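Local coordinates for protein putative NADPH:quinone oxidoreductase (Ralstonia eutropha, PDB 3IUP) that binds NADPH and probably uses it to reduce quinones or related substrates, as a putative member of the medium-chain dehydrogenase/reductase family, at residues M187-Q190 and I191-D195; A181-L184 and G185-L188. All blocks are in the same frame, centred on the assembly; numbering follows the deposited sequence.

Interaction 1 of 2, residues M187-Q190 and I191-D195; sequences MLNQ and ICLKD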
loop_
_atom_site.group_PDB
_atom_site.type_symbol
_atom_site.label_atom_id
_atom_site.label_comp_id
_atom_site.label_asym_id
_atom_site.label_seq_id
_atom_site.Cartn_x
_atom_site.Cartn_y
_atom_site.Cartn_z
HETATM N N MSE A 187 -13.939 3.117 -21.404
HETATM C CA MSE A 187 -13.461 4.460 -21.665
HETATM C C MSE A 187 -11.979 4.505 -21.583
HETATM O O MSE A 187 -11.355 5.124 -22.415
HETATM C CB MSE A 187 -14.049 5.506 -20.678
HETATM C CG MSE A 187 -15.472 5.579 -20.685
HETATM SE SE MSE A 187 -15.945 6.866 -19.286
HETATM C CE MSE A 187 -17.868 6.687 -19.553
ATOM N N LEU A 188 -11.403 3.881 -20.552
ATOM C CA LEU A 188 -9.960 3.921 -20.382
ATOM C C LEU A 188 -9.244 3.312 -21.577
ATOM O O LEU A 188 -8.263 3.843 -22.094
ATOM C CB LEU A 188 -9.562 3.239 -19.076
ATOM C CG LEU A 188 -8.039 3.165 -18.910
ATOM C CD1 LEU A 188 -7.434 4.606 -18.722
ATOM C CD2 LEU A 188 -7.740 2.222 -17.705
ATOM N N ASN A 189 -9.776 2.202 -22.065
ATOM C CA ASN A 189 -9.188 1.578 -23.238
ATOM C C ASN A 189 -9.245 2.525 -24.449
ATOM O O ASN A 189 -8.285 2.642 -25.176
ATOM C CB ASN A 189 -9.889 0.274 -23.547
ATOM C CG ASN A 189 -9.308 -0.402 -24.761
ATOM O OD1 ASN A 189 -8.133 -0.763 -24.767
ATOM N ND2 ASN A 189 -10.136 -0.595 -25.782
ATOM N N GLN A 190 -10.350 3.243 -24.647
ATOM C CA GLN A 190 -10.408 4.217 -25.747
ATOM C C GLN A 190 -9.400 5.387 -25.598
ATOM O O GLN A 190 -8.818 5.853 -26.575
ATOM C CB GLN A 190 -11.830 4.749 -25.960
ATOM C CG GLN A 190 -12.870 3.682 -26.456
ATOM C CD GLN A 190 -12.358 2.918 -27.673
ATOM O OE1 GLN A 190 -11.893 3.535 -28.621
ATOM N NE2 GLN A 190 -12.367 1.594 -27.619
ATOM N N ILE A 191 -9.245 5.874 -24.374
ATOM C CA ILE A 191 -8.255 6.924 -24.090
ATOM C C ILE A 191 -6.873 6.438 -24.482
ATOM O O ILE A 191 -6.121 7.114 -25.166
ATOM C CB ILE A 191 -8.263 7.315 -22.576
ATOM C CG1 ILE A 191 -9.517 8.060 -22.201
ATOM C CG2 ILE A 191 -7.036 8.148 -22.211
ATOM C CD1 ILE A 191 -9.731 8.077 -20.675
ATOM N N CYS A 192 -6.513 5.250 -24.013
ATOM C CA CYS A 192 -5.195 4.741 -24.263
ATOM C C CYS A 192 -4.936 4.447 -25.747
ATOM O O CYS A 192 -3.828 4.673 -26.241
ATOM C CB CYS A 192 -4.951 3.511 -23.404
ATOM S SG CYS A 192 -4.860 3.862 -21.617
ATOM N N LEU A 193 -5.962 3.973 -26.460
ATOM C CA LEU A 193 -5.864 3.767 -27.905
ATOM C C LEU A 193 -5.644 5.106 -28.608
ATOM O O LEU A 193 -4.758 5.227 -29.430
ATOM C CB LEU A 193 -7.085 3.033 -28.467
ATOM C CG LEU A 193 -7.104 1.530 -28.156
ATOM C CD1 LEU A 193 -8.511 0.932 -28.446
ATOM C CD2 LEU A 193 -6.013 0.775 -28.895
ATOM N N LYS A 194 -6.411 6.110 -28.240
ATOM C CA LYS A 194 -6.300 7.396 -28.926
ATOM C C LYS A 194 -4.995 8.094 -28.581
ATOM O O LYS A 194 -4.377 8.733 -29.463
ATOM C CB LYS A 194 -7.464 8.286 -28.554
ATOM C CG LYS A 194 -7.436 9.697 -29.155
ATOM C CD LYS A 194 -8.807 10.360 -28.909
ATOM C CE LYS A 194 -8.879 11.771 -29.483
ATOM N NZ LYS A 194 -9.066 11.734 -30.963
ATOM N N ASP A 195 -4.583 7.990 -27.319
ATOM C CA ASP A 195 -3.386 8.680 -26.862
ATOM C C ASP A 195 -2.099 7.872 -27.009
ATOM O O ASP A 195 -1.023 8.390 -26.742
ATOM C CB ASP A 195 -3.560 9.128 -25.413
ATOM C CG ASP A 195 -4.733 10.083 -25.212
ATOM O OD1 ASP A 195 -5.515 10.341 -26.169
ATOM O OD2 ASP A 195 -4.919 10.569 -24.071
#
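Leu-193 CD1 comes at a slant to the ND2 side of the Asn-189 amide, one helical turn earlier. It sits 3.5 Å from Asn-189 ND2. Asn-189 has its CG anti to the backbone N (chi1 180°), which carries the amide along the helix toward Leu-193. The same CD1 lies more loosely, 4.0 Å, from Gln-190 NE2. That NE2 is hydrogen-bonded to Gln-215 O.

One apolar pair joins the segments: Leu-188 CD1 meets Cys-192 SG at 3.9 Å. Leu-188 and Cys-192 pack on Leu-199 and on strand 175-177, and Ile-191 and Met-187, a selenomethionine, face helix 155-169.

Several side chains also lean on carbonyl oxygens one turn back. Ile-191 folds back along the helix, with CG1 3.5 Å from Met-187 O. Cys-192 CB is 3.6 Å from Leu-188 O. Leu-193 has its CG beside the backbone N (chi1 -75°), which lays CG 3.4 Å from Asn-189 O. Lys-194 CB rests on Gln-190 O in the same way, while the rest of its chain leads away.

Four backbone bonds of the i to i+4 kind tie the two segments. Ile-191 N donates to Met-187 O at 3.0 Å, and Cys-192 N, Leu-193 N and Lys-194 N repeat the step. Lys-194 N meets Gln-190 O at 2.9 Å.

The chemistry implies an amphipathic helix: a largely apolar side, with Asn-189 among it, is buried against the parallel sheet and helix 155-169, while Lys-194 is exposed.

Interaction 2 of 2, residues A181-L184 and G185-L188; sequences ASNL and GQML. With NDP (NADPH dihydro-nicotinamide-adenine-dinucleotide phosphate), chain C.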
loop_
_atom_site.group_PDB
_atom_site.type_symbol
_atom_site.label_atom_id
_atom_site.label_comp_id
_atom_site.label_asym_id
_atom_site.label_seq_id
_atom_site.Cartn_x
_atom_site.Cartn_y
_atom_site.Cartn_z
ATOM N N ALA A 181 -13.917 -4.507 -18.404
ATOM C CA ALA A 181 -15.136 -4.438 -19.251
ATOM C C ALA A 181 -16.211 -3.581 -18.614
ATOM O O ALA A 181 -17.316 -3.429 -19.169
ATOM C CB ALA A 181 -15.664 -5.854 -19.550
ATOM N N SER A 182 -15.884 -2.992 -17.465
ATOM C CA SER A 182 -16.756 -1.963 -16.887
ATOM C C SER A 182 -16.946 -0.809 -17.855
ATOM O O SER A 182 -16.150 -0.605 -18.780
ATOM C CB SER A 182 -16.169 -1.439 -15.556
ATOM O OG SER A 182 -15.003 -0.696 -15.826
ATOM N N ASN A 183 -18.012 -0.035 -17.672
ATOM C CA ASN A 183 -18.118 1.201 -18.411
ATOM C C ASN A 183 -16.836 2.046 -18.362
ATOM O O ASN A 183 -16.335 2.516 -19.395
ATOM C CB ASN A 183 -19.322 2.048 -17.964
ATOM C CG ASN A 183 -20.654 1.590 -18.565
ATOM O OD1 ASN A 183 -20.806 0.462 -18.974
ATOM N ND2 ASN A 183 -21.626 2.501 -18.614
ATOM N N LEU A 184 -16.295 2.235 -17.170
ATOM C CA LEU A 184 -15.075 3.034 -17.027
ATOM C C LEU A 184 -13.890 2.419 -17.790
ATOM O O LEU A 184 -13.134 3.107 -18.466
ATOM C CB LEU A 184 -14.726 3.177 -15.520
ATOM C CG LEU A 184 -13.605 4.155 -15.155
ATOM C CD1 LEU A 184 -13.656 4.452 -13.678
ATOM C CD2 LEU A 184 -12.245 3.584 -15.542
ATOM N N GLY A 185 -13.777 1.109 -17.701
ATOM C CA GLY A 185 -12.742 0.380 -18.411
ATOM C C GLY A 185 -12.808 0.522 -19.899
ATOM O O GLY A 185 -11.766 0.626 -20.591
ATOM N N GLN A 186 -14.015 0.508 -20.437
ATOM C CA GLN A 186 -14.179 0.709 -21.854
ATOM C C GLN A 186 -13.694 2.112 -22.259
ATOM O O GLN A 186 -13.078 2.248 -23.290
ATOM C CB GLN A 186 -15.621 0.454 -22.295
ATOM C CG GLN A 186 -16.032 -0.976 -22.112
ATOM C CD GLN A 186 -17.498 -1.240 -22.381
ATOM O OE1 GLN A 186 -17.972 -0.902 -23.439
ATOM N NE2 GLN A 186 -18.221 -1.880 -21.418
HETATM N N MSE A 187 -13.939 3.117 -21.404
HETATM C CA MSE A 187 -13.461 4.460 -21.665
HETATM C C MSE A 187 -11.979 4.505 -21.583
HETATM O O MSE A 187 -11.355 5.124 -22.415
HETATM C CB MSE A 187 -14.049 5.506 -20.678
HETATM C CG MSE A 187 -15.472 5.579 -20.685
HETATM SE SE MSE A 187 -15.945 6.866 -19.286
HETATM C CE MSE A 187 -17.868 6.687 -19.553
ATOM N N LEU A 188 -11.403 3.881 -20.552
ATOM C CA LEU A 188 -9.960 3.921 -20.382
ATOM C C LEU A 188 -9.244 3.312 -21.577
ATOM O O LEU A 188 -8.263 3.843 -22.094
ATOM C CB LEU A 188 -9.562 3.239 -19.076
ATOM C CG LEU A 188 -8.039 3.165 -18.910
ATOM C CD1 LEU A 188 -7.434 4.606 -18.722
ATOM C CD2 LEU A 188 -7.740 2.222 -17.705
HETATM P PA NDP C . -19.874 -0.993 -14.350
HETATM O O1A NDP C . -20.018 -0.442 -15.681
HETATM O O2A NDP C . -21.087 -1.293 -13.557
HETATM O O5B NDP C . -19.008 -2.386 -14.572
HETATM C C5B NDP C . -18.634 -3.099 -13.388
HETATM C C4B NDP C . -17.698 -4.203 -13.776
HETATM O O4B NDP C . -17.344 -4.831 -12.578
HETATM C C3B NDP C . -18.344 -5.248 -14.701
HETATM O O3B NDP C . -17.563 -5.603 -15.823
HETATM C C2B NDP C . -18.471 -6.492 -13.795
HETATM O O2B NDP C . -18.282 -7.734 -14.473
HETATM C C1B NDP C . -17.341 -6.245 -12.805
HETATM N N9A NDP C . -17.551 -6.894 -11.504
HETATM C C8A NDP C . -18.693 -6.783 -10.737
HETATM N N7A NDP C . -18.498 -7.438 -9.579
HETATM C C5A NDP C . -17.222 -7.967 -9.578
HETATM C C6A NDP C . -16.472 -8.739 -8.667
HETATM N N6A NDP C . -16.970 -9.214 -7.512
HETATM N N1A NDP C . -15.182 -9.099 -8.997
HETATM C C2A NDP C . -14.630 -8.757 -10.192
HETATM N N3A NDP C . -15.364 -8.002 -11.078
HETATM C C4A NDP C . -16.628 -7.616 -10.784
HETATM O O3 NDP C . -18.958 -0.119 -13.344
HETATM P PN NDP C . -18.413 1.323 -13.596
HETATM O O1N NDP C . -17.678 1.469 -14.828
HETATM O O2N NDP C . -19.458 2.369 -13.330
HETATM O O5D NDP C . -17.345 1.418 -12.368
HETATM C C5D NDP C . -16.125 0.665 -12.444
HETATM C C4D NDP C . -15.422 0.694 -11.091
HETATM O O4D NDP C . -14.809 1.995 -10.968
HETATM C C3D NDP C . -16.318 0.479 -9.854
HETATM O O3D NDP C . -15.660 -0.292 -8.869
HETATM C C2D NDP C . -16.483 1.902 -9.345
HETATM O O2D NDP C . -16.826 2.028 -7.973
HETATM C C1D NDP C . -15.077 2.433 -9.638
HETATM N N1N NDP C . -14.973 3.908 -9.561
HETATM C C2N NDP C . -14.225 4.401 -8.544
HETATM C C3N NDP C . -14.071 5.750 -8.361
HETATM C C7N NDP C . -13.121 6.280 -7.305
HETATM O O7N NDP C . -13.125 7.658 -7.109
HETATM N N7N NDP C . -12.321 5.514 -6.550
HETATM C C4N NDP C . -14.488 6.683 -9.431
HETATM C C5N NDP C . -15.294 6.036 -10.530
HETATM C C6N NDP C . -15.498 4.661 -10.554
HETATM P P2B NDP C . -19.338 -8.979 -14.278
HETATM O O1X NDP C . -20.322 -8.905 -15.454
HETATM O O2X NDP C . -20.080 -8.920 -12.946
HETATM O O3X NDP C . -18.442 -10.225 -14.352
HETATM O O HOH W 1 -21.365 -1.093 -21.278
#
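The chi1 of Ser-182 (69°) sets OG between its backbone N and carbonyl carbon, where it accepts from Gly-185 N at 2.9 Å. This is the N-cap bond of helix 183-195. Gln-186 starts with CG beside its backbone N (chi1 -65°) and then runs extended, back toward the helix start. Its NE2 gives a hydrogen bond to Ala-181 O at 2.9 Å. The donor stands 44° above that carbonyl plane, although the oxygen lies in the plane of the Gln-186 amide. The amide is held at its other end too, because OE1 accepts from Gln-215 NE2. A water links Asn-183 OD1 to Gln-186 NE2, and Asn-183 ND2 bonds to His-341 O.

The first turn also grips NADPH. Asn-183 N donates to O1A of NDP at 2.9 Å, and Leu-184 N to O1N at 2.8 Å, both nearly straight. Each phosphate thus takes one backbone N-H from this turn, and the helix dipole would probably favour their charge. Leu-184 CD1 lies 3.6 Å from C6N of the nicotinamide ring. A diphosphate held at the N-terminus of the helix after a parallel strand is typical of a Rossmann-type dinucleotide-binding fold.

How the interactions relate
Both interactions lie on helix 183-195, with centres about 9 Å apart. Interaction 2 comes first along the chain, at the N-terminal start of the helix. Interaction 1 follows to its C-terminal end, and the two share Met-187 and Leu-188. The helix links strand 175-177 to strand 199-203 in a beta-alpha-beta unit of the six-stranded parallel sheet. Residues 181-184 line the NADPH pocket, whereas 187-195 lead away from it. Gln-215 is an outside partner common to both. A single helix therefore meets the cofactor at one end and packs on the sheet and on helix 155-169 along its length.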